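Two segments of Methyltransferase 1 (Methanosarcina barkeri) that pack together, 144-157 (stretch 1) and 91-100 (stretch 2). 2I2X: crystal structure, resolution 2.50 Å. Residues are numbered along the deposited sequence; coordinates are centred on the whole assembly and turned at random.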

ATOM      1  N   SER A 144     -32.920 -10.709 -15.344  1.00 21.62           N
ATOM      2  CA  SER A 144     -32.453 -11.067 -16.683  1.00 20.62           C
ATOM      3  C   SER A 144     -31.282 -10.187 -17.079  1.00 19.97           C
ATOM      4  O   SER A 144     -30.387 -10.622 -17.818  1.00 19.67           O
ATOM      5  CB  SER A 144     -33.570 -10.949 -17.720  1.00 20.50           C
ATOM      6  OG  SER A 144     -34.061  -9.626 -17.807  1.00 19.92           O
ATOM      7  N   VAL A 145     -31.297  -8.955 -16.580  1.00 19.01           N
ATOM      8  CA  VAL A 145     -30.200  -8.028 -16.817  1.00 19.32           C
ATOM      9  C   VAL A 145     -28.941  -8.581 -16.119  1.00 18.95           C
ATOM     10  O   VAL A 145     -27.873  -8.654 -16.711  1.00 18.06           O
ATOM     11  CB  VAL A 145     -30.554  -6.599 -16.339  1.00 19.38           C
ATOM     12  CG1 VAL A 145     -29.404  -5.623 -16.591  1.00 20.51           C
ATOM     13  CG2 VAL A 145     -31.807  -6.093 -17.047  1.00 19.56           C
ATOM     14  N   PHE A 146     -29.126  -9.014 -14.870  1.00 18.98           N
ATOM     15  CA  PHE A 146     -28.113  -9.647 -14.053  1.00 18.51           C
ATOM     16  C   PHE A 146     -27.376 -10.730 -14.846  1.00 18.44           C
ATOM     17  O   PHE A 146     -26.143 -10.706 -14.960  1.00 17.69           O
ATOM     18  CB  PHE A 146     -28.800 -10.217 -12.814  1.00 18.49           C
ATOM     19  CG  PHE A 146     -27.875 -10.856 -11.814  1.00 17.62           C
ATOM     20  CD1 PHE A 146     -26.776 -10.170 -11.310  1.00 16.26           C
ATOM     21  CD2 PHE A 146     -28.137 -12.138 -11.347  1.00 16.43           C
ATOM     22  CE1 PHE A 146     -25.950 -10.759 -10.366  1.00 16.26           C
ATOM     23  CE2 PHE A 146     -27.315 -12.732 -10.397  1.00 16.22           C
ATOM     24  CZ  PHE A 146     -26.216 -12.041  -9.908  1.00 15.62           C
ATOM     25  N   LEU A 147     -28.142 -11.660 -15.409  1.00 18.46           N
ATOM     26  CA  LEU A 147     -27.599 -12.739 -16.250  1.00 18.10           C
ATOM     27  C   LEU A 147     -26.879 -12.239 -17.496  1.00 18.26           C
ATOM     28  O   LEU A 147     -25.840 -12.798 -17.867  1.00 18.59           O
ATOM     29  CB  LEU A 147     -28.701 -13.721 -16.666  1.00 17.41           C
ATOM     30  CG  LEU A 147     -29.396 -14.533 -15.571  1.00 17.92           C
ATOM     31  CD1 LEU A 147     -30.261 -15.646 -16.216  1.00 17.66           C
ATOM     32  CD2 LEU A 147     -28.413 -15.115 -14.517  1.00 14.40           C
ATOM     33  N   GLU A 148     -27.444 -11.218 -18.149  1.00 18.45           N
ATOM     34  CA  GLU A 148     -26.850 -10.625 -19.341  1.00 19.16           C
ATOM     35  C   GLU A 148     -25.469 -10.070 -19.013  1.00 18.77           C
ATOM     36  O   GLU A 148     -24.569 -10.104 -19.851  1.00 18.44           O
ATOM     37  CB  GLU A 148     -27.696  -9.469 -19.868  1.00 19.99           C
ATOM     38  CG  GLU A 148     -28.946  -9.837 -20.611  1.00 24.45           C
ATOM     39  CD  GLU A 148     -29.760  -8.608 -21.053  1.00 29.66           C
ATOM     40  OE1 GLU A 148     -29.163  -7.653 -21.618  1.00 32.07           O
ATOM     41  OE2 GLU A 148     -31.000  -8.613 -20.848  1.00 30.82           O
ATOM     42  N   ALA A 149     -25.304  -9.540 -17.804  1.00 18.07           N
ATOM     43  CA  ALA A 149     -24.001  -9.046 -17.413  1.00 18.49           C
ATOM     44  C   ALA A 149     -22.967 -10.189 -17.404  1.00 18.33           C
ATOM     45  O   ALA A 149     -21.868 -10.041 -17.968  1.00 18.45           O
ATOM     46  CB  ALA A 149     -24.051  -8.306 -16.084  1.00 18.27           C
ATOM     47  N   PHE A 150     -23.330 -11.324 -16.806  1.00 17.58           N
ATOM     48  CA  PHE A 150     -22.416 -12.452 -16.756  1.00 17.51           C
ATOM     49  C   PHE A 150     -22.115 -12.899 -18.168  1.00 17.48           C
ATOM     50  O   PHE A 150     -20.969 -13.099 -18.516  1.00 17.37           O
ATOM     51  CB  PHE A 150     -22.967 -13.643 -15.959  1.00 17.47           C
ATOM     52  CG  PHE A 150     -22.947 -13.461 -14.475  1.00 17.40           C
ATOM     53  CD1 PHE A 150     -21.782 -13.712 -13.735  1.00 15.99           C
ATOM     54  CD2 PHE A 150     -24.111 -13.080 -13.795  1.00 17.08           C
ATOM     55  CE1 PHE A 150     -21.758 -13.554 -12.352  1.00 13.73           C
ATOM     56  CE2 PHE A 150     -24.099 -12.912 -12.390  1.00 15.82           C
ATOM     57  CZ  PHE A 150     -22.907 -13.144 -11.674  1.00 15.22           C
ATOM     58  N   GLU A 151     -23.122 -13.054 -19.007  1.00 17.99           N
ATOM     59  CA  GLU A 151     -22.783 -13.656 -20.282  1.00 19.25           C
ATOM     60  C   GLU A 151     -22.074 -12.723 -21.279  1.00 18.79           C
ATOM     61  O   GLU A 151     -21.250 -13.167 -22.074  1.00 18.39           O
ATOM     62  CB  GLU A 151     -23.945 -14.451 -20.863  1.00 19.46           C
ATOM     63  CG  GLU A 151     -24.597 -13.930 -22.074  1.00 22.85           C
ATOM     64  CD  GLU A 151     -25.721 -14.884 -22.514  1.00 27.97           C
ATOM     65  OE1 GLU A 151     -25.430 -15.882 -23.229  1.00 27.80           O
ATOM     66  OE2 GLU A 151     -26.886 -14.630 -22.119  1.00 28.56           O
ATOM     67  N   GLN A 152     -22.371 -11.429 -21.194  1.00 18.70           N
ATOM     68  CA  GLN A 152     -21.732 -10.457 -22.052  1.00 18.97           C
ATOM     69  C   GLN A 152     -20.255 -10.322 -21.710  1.00 18.46           C
ATOM     70  O   GLN A 152     -19.423 -10.280 -22.622  1.00 18.05           O
ATOM     71  CB  GLN A 152     -22.431  -9.109 -21.974  1.00 19.64           C
ATOM     72  CG  GLN A 152     -23.780  -9.077 -22.667  1.00 22.95           C
ATOM     73  CD  GLN A 152     -23.636  -9.229 -24.147  1.00 29.07           C
ATOM     74  OE1 GLN A 152     -22.857  -8.498 -24.782  1.00 31.54           O
ATOM     75  NE2 GLN A 152     -24.369 -10.196 -24.726  1.00 30.32           N
ATOM     76  N   CYS A 153     -19.935 -10.278 -20.410  1.00 17.93           N
ATOM     77  CA  CYS A 153     -18.544 -10.205 -19.958  1.00 17.13           C
ATOM     78  C   CYS A 153     -17.814 -11.474 -20.315  1.00 17.39           C
ATOM     79  O   CYS A 153     -16.625 -11.447 -20.671  1.00 17.09           O
ATOM     80  CB  CYS A 153     -18.465  -9.998 -18.460  1.00 16.82           C
ATOM     81  SG  CYS A 153     -19.002  -8.360 -17.993  1.00 15.08           S
ATOM     82  N   ALA A 154     -18.538 -12.590 -20.253  1.00 17.19           N
ATOM     83  CA  ALA A 154     -17.944 -13.890 -20.543  1.00 16.77           C
ATOM     84  C   ALA A 154     -17.674 -14.038 -22.023  1.00 16.93           C
ATOM     85  O   ALA A 154     -16.829 -14.806 -22.423  1.00 17.32           O
ATOM     86  CB  ALA A 154     -18.837 -14.988 -20.064  1.00 16.55           C
ATOM     87  N   GLU A 155     -18.399 -13.293 -22.839  1.00 17.40           N
ATOM     88  CA  GLU A 155     -18.244 -13.387 -24.276  1.00 17.97           C
ATOM     89  C   GLU A 155     -17.190 -12.431 -24.775  1.00 17.61           C
ATOM     90  O   GLU A 155     -16.806 -12.499 -25.937  1.00 18.46           O
ATOM     91  CB  GLU A 155     -19.580 -13.129 -24.981  1.00 18.20           C
ATOM     92  CG  GLU A 155     -20.342 -14.429 -25.219  1.00 21.27           C
ATOM     93  CD  GLU A 155     -21.826 -14.249 -25.585  1.00 25.24           C
ATOM     94  OE1 GLU A 155     -22.293 -13.126 -25.918  1.00 26.25           O
ATOM     95  OE2 GLU A 155     -22.534 -15.270 -25.537  1.00 26.75           O
ATOM     96  N   ASN A 156     -16.703 -11.563 -23.889  1.00 16.77           N
ATOM     97  CA  ASN A 156     -15.854 -10.453 -24.283  1.00 15.32           C
ATOM     98  C   ASN A 156     -14.537 -10.339 -23.540  1.00 14.65           C
ATOM     99  O   ASN A 156     -13.948  -9.267 -23.495  1.00 14.42           O
ATOM    100  CB  ASN A 156     -16.652  -9.162 -24.166  1.00 15.49           C
ATOM    101  CG  ASN A 156     -17.645  -8.995 -25.308  1.00 16.92           C
ATOM    102  OD1 ASN A 156     -18.841  -9.275 -25.167  1.00 16.30           O
ATOM    103  ND2 ASN A 156     -17.144  -8.556 -26.459  1.00 18.88           N
ATOM    104  N   GLY A 157     -14.077 -11.435 -22.949  1.00 13.74           N
ATOM    105  CA  GLY A 157     -12.744 -11.469 -22.354  1.00 13.69           C
ATOM    106  C   GLY A 157     -12.609 -11.905 -20.895  1.00 13.98           C
ATOM    107  O   GLY A 157     -11.495 -12.250 -20.462  1.00 13.44           O
TER
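Stretch 2 (91-100) MSNNPSWGAE

Stretch 2 closes one helix at Met91-Asn93, leaves helical geometry at Asn94 (phi/psi -118/89°), and resumes as a second helix that lies along helix 144-155. The two run in nearly the same direction, crossing at -27° with axes 7.8 Å apart at closest approach. One four-residue step on each helix separates the two close pairs: Ala149 CA is 4.4 Å from Pro95 CA, and Cys153 CA is 4.2 Å from Ala99 CA. Ala149, Cys153 and Ala99 have small side chains, compatible with so close an approach.

The CA-to-CB bond of Pro95 points toward stretch 1, and its ring, in the C-gamma exo pucker, sits as a knob among Val145, Glu148, Ala149 and Gln152. Val145, chi1 t, brings CG1 to 4.0 Å from Pro95 CD and 3.7 Å from Asn93 O. Glu148 and Gln152 are both m at chi1; Glu148 CB lies 3.7 Å from Pro95 CG, and chi1 m places Gln152 CG 4.0 Å from Pro95 CB; chi2, also m, sets the direction of the amide beyond it.

Further along, Cys153, chi1 m, rests its SG 3.5 Å from Gly98 C; a CB on Gly98 would crowd that sulfur and clash with Met91 O. Ala99 CB packs 3.7 Å from Gln152 O, and Asn156 CB approaches Ala99 O at 3.4 Å. No assigned hydrogen bond joins the stretches; packing dominates.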

ATOM      1  N   MET A  91     -21.635  -0.764 -14.653  1.00 19.61           N
ATOM      2  CA  MET A  91     -21.112  -1.799 -15.554  1.00 18.82           C
ATOM      3  C   MET A  91     -21.998  -3.038 -15.612  1.00 18.29           C
ATOM      4  O   MET A  91     -21.897  -3.850 -16.541  1.00 17.39           O
ATOM      5  CB  MET A  91     -19.711  -2.215 -15.133  1.00 18.44           C
ATOM      6  CG  MET A  91     -18.667  -1.158 -15.428  1.00 19.31           C
ATOM      7  SD  MET A  91     -17.142  -1.389 -14.516  1.00 16.29           S
ATOM      8  CE  MET A  91     -16.554  -2.951 -15.196  1.00 13.27           C
ATOM      9  N   SER A  92     -22.838  -3.190 -14.595  1.00 17.70           N
ATOM     10  CA  SER A  92     -23.680  -4.356 -14.490  1.00 17.92           C
ATOM     11  C   SER A  92     -25.085  -4.035 -14.969  1.00 17.99           C
ATOM     12  O   SER A  92     -25.700  -4.857 -15.636  1.00 17.84           O
ATOM     13  CB  SER A  92     -23.719  -4.857 -13.046  1.00 17.90           C
ATOM     14  OG  SER A  92     -22.483  -5.401 -12.678  1.00 16.59           O
ATOM     15  N   ASN A  93     -25.571  -2.839 -14.619  1.00 18.29           N
ATOM     16  CA  ASN A  93     -26.875  -2.330 -15.053  1.00 18.55           C
ATOM     17  C   ASN A  93     -26.967  -2.112 -16.552  1.00 18.97           C
ATOM     18  O   ASN A  93     -28.042  -2.225 -17.126  1.00 19.08           O
ATOM     19  CB  ASN A  93     -27.254  -1.063 -14.292  1.00 18.28           C
ATOM     20  CG  ASN A  93     -27.671  -1.354 -12.850  1.00 19.17           C
ATOM     21  OD1 ASN A  93     -28.575  -2.155 -12.600  1.00 19.47           O
ATOM     22  ND2 ASN A  93     -26.994  -0.723 -11.897  1.00 20.21           N
ATOM     23  N   ASN A  94     -25.827  -1.834 -17.178  1.00 19.65           N
ATOM     24  CA  ASN A  94     -25.701  -1.793 -18.634  1.00 20.40           C
ATOM     25  C   ASN A  94     -24.718  -2.869 -19.040  1.00 19.79           C
ATOM     26  O   ASN A  94     -23.508  -2.609 -19.131  1.00 19.84           O
ATOM     27  CB  ASN A  94     -25.199  -0.428 -19.104  1.00 21.10           C
ATOM     28  CG  ASN A  94     -25.965   0.719 -18.466  1.00 24.92           C
ATOM     29  OD1 ASN A  94     -27.100   1.022 -18.862  1.00 30.87           O
ATOM     30  ND2 ASN A  94     -25.359   1.358 -17.459  1.00 27.83           N
ATOM     31  N   PRO A  95     -25.219  -4.089 -19.272  1.00 19.43           N
ATOM     32  CA  PRO A  95     -24.304  -5.208 -19.566  1.00 19.42           C
ATOM     33  C   PRO A  95     -23.144  -4.908 -20.545  1.00 18.94           C
ATOM     34  O   PRO A  95     -22.028  -5.385 -20.335  1.00 19.66           O
ATOM     35  CB  PRO A  95     -25.237  -6.294 -20.114  1.00 18.96           C
ATOM     36  CG  PRO A  95     -26.542  -6.012 -19.428  1.00 19.26           C
ATOM     37  CD  PRO A  95     -26.631  -4.513 -19.263  1.00 19.07           C
ATOM     38  N   SER A  96     -23.392  -4.128 -21.588  1.00 18.10           N
ATOM     39  CA  SER A  96     -22.375  -3.910 -22.621  1.00 17.65           C
ATOM     40  C   SER A  96     -21.184  -3.070 -22.077  1.00 17.37           C
ATOM     41  O   SER A  96     -20.078  -3.162 -22.574  1.00 16.18           O
ATOM     42  CB  SER A  96     -22.995  -3.284 -23.878  1.00 17.38           C
ATOM     43  OG  SER A  96     -23.432  -1.944 -23.618  1.00 17.59           O
ATOM     44  N   TRP A  97     -21.427  -2.275 -21.040  1.00 17.46           N
ATOM     45  CA  TRP A  97     -20.349  -1.555 -20.355  1.00 18.05           C
ATOM     46  C   TRP A  97     -19.309  -2.512 -19.760  1.00 17.92           C
ATOM     47  O   TRP A  97     -18.116  -2.434 -20.071  1.00 18.88           O
ATOM     48  CB  TRP A  97     -20.913  -0.655 -19.264  1.00 17.87           C
ATOM     49  CG  TRP A  97     -21.556   0.620 -19.766  1.00 19.16           C
ATOM     50  CD1 TRP A  97     -22.423   0.759 -20.824  1.00 19.44           C
ATOM     51  CD2 TRP A  97     -21.403   1.925 -19.201  1.00 20.85           C
ATOM     52  NE1 TRP A  97     -22.787   2.068 -20.961  1.00 19.25           N
ATOM     53  CE2 TRP A  97     -22.180   2.808 -19.978  1.00 20.77           C
ATOM     54  CE3 TRP A  97     -20.658   2.441 -18.127  1.00 21.55           C
ATOM     55  CZ2 TRP A  97     -22.244   4.186 -19.711  1.00 21.24           C
ATOM     56  CZ3 TRP A  97     -20.734   3.815 -17.857  1.00 22.47           C
ATOM     57  CH2 TRP A  97     -21.515   4.668 -18.656  1.00 20.31           C
ATOM     58  N   GLY A  98     -19.757  -3.421 -18.918  1.00 17.35           N
ATOM     59  CA  GLY A  98     -18.881  -4.448 -18.400  1.00 17.26           C
ATOM     60  C   GLY A  98     -18.224  -5.250 -19.506  1.00 17.23           C
ATOM     61  O   GLY A  98     -17.037  -5.556 -19.418  1.00 17.53           O
ATOM     62  N   ALA A  99     -18.976  -5.584 -20.555  1.00 17.04           N
ATOM     63  CA  ALA A  99     -18.400  -6.345 -21.673  1.00 16.73           C
ATOM     64  C   ALA A  99     -17.221  -5.600 -22.309  1.00 16.43           C
ATOM     65  O   ALA A  99     -16.206  -6.192 -22.656  1.00 16.53           O
ATOM     66  CB  ALA A  99     -19.455  -6.631 -22.714  1.00 16.17           C
ATOM     67  N   GLU A 100     -17.368  -4.295 -22.456  1.00 15.91           N
ATOM     68  CA  GLU A 100     -16.403  -3.529 -23.191  1.00 16.14           C
ATOM     69  C   GLU A 100     -15.172  -3.237 -22.349  1.00 15.52           C
ATOM     70  O   GLU A 100     -14.061  -3.204 -22.873  1.00 15.49           O
ATOM     71  CB  GLU A 100     -17.024  -2.251 -23.740  1.00 16.43           C
ATOM     72  CG  GLU A 100     -17.841  -2.488 -24.986  1.00 18.29           C
ATOM     73  CD  GLU A 100     -18.502  -1.217 -25.495  1.00 22.77           C
ATOM     74  OE1 GLU A 100     -17.788  -0.206 -25.751  1.00 24.03           O
ATOM     75  OE2 GLU A 100     -19.746  -1.238 -25.645  1.00 24.84           O
TER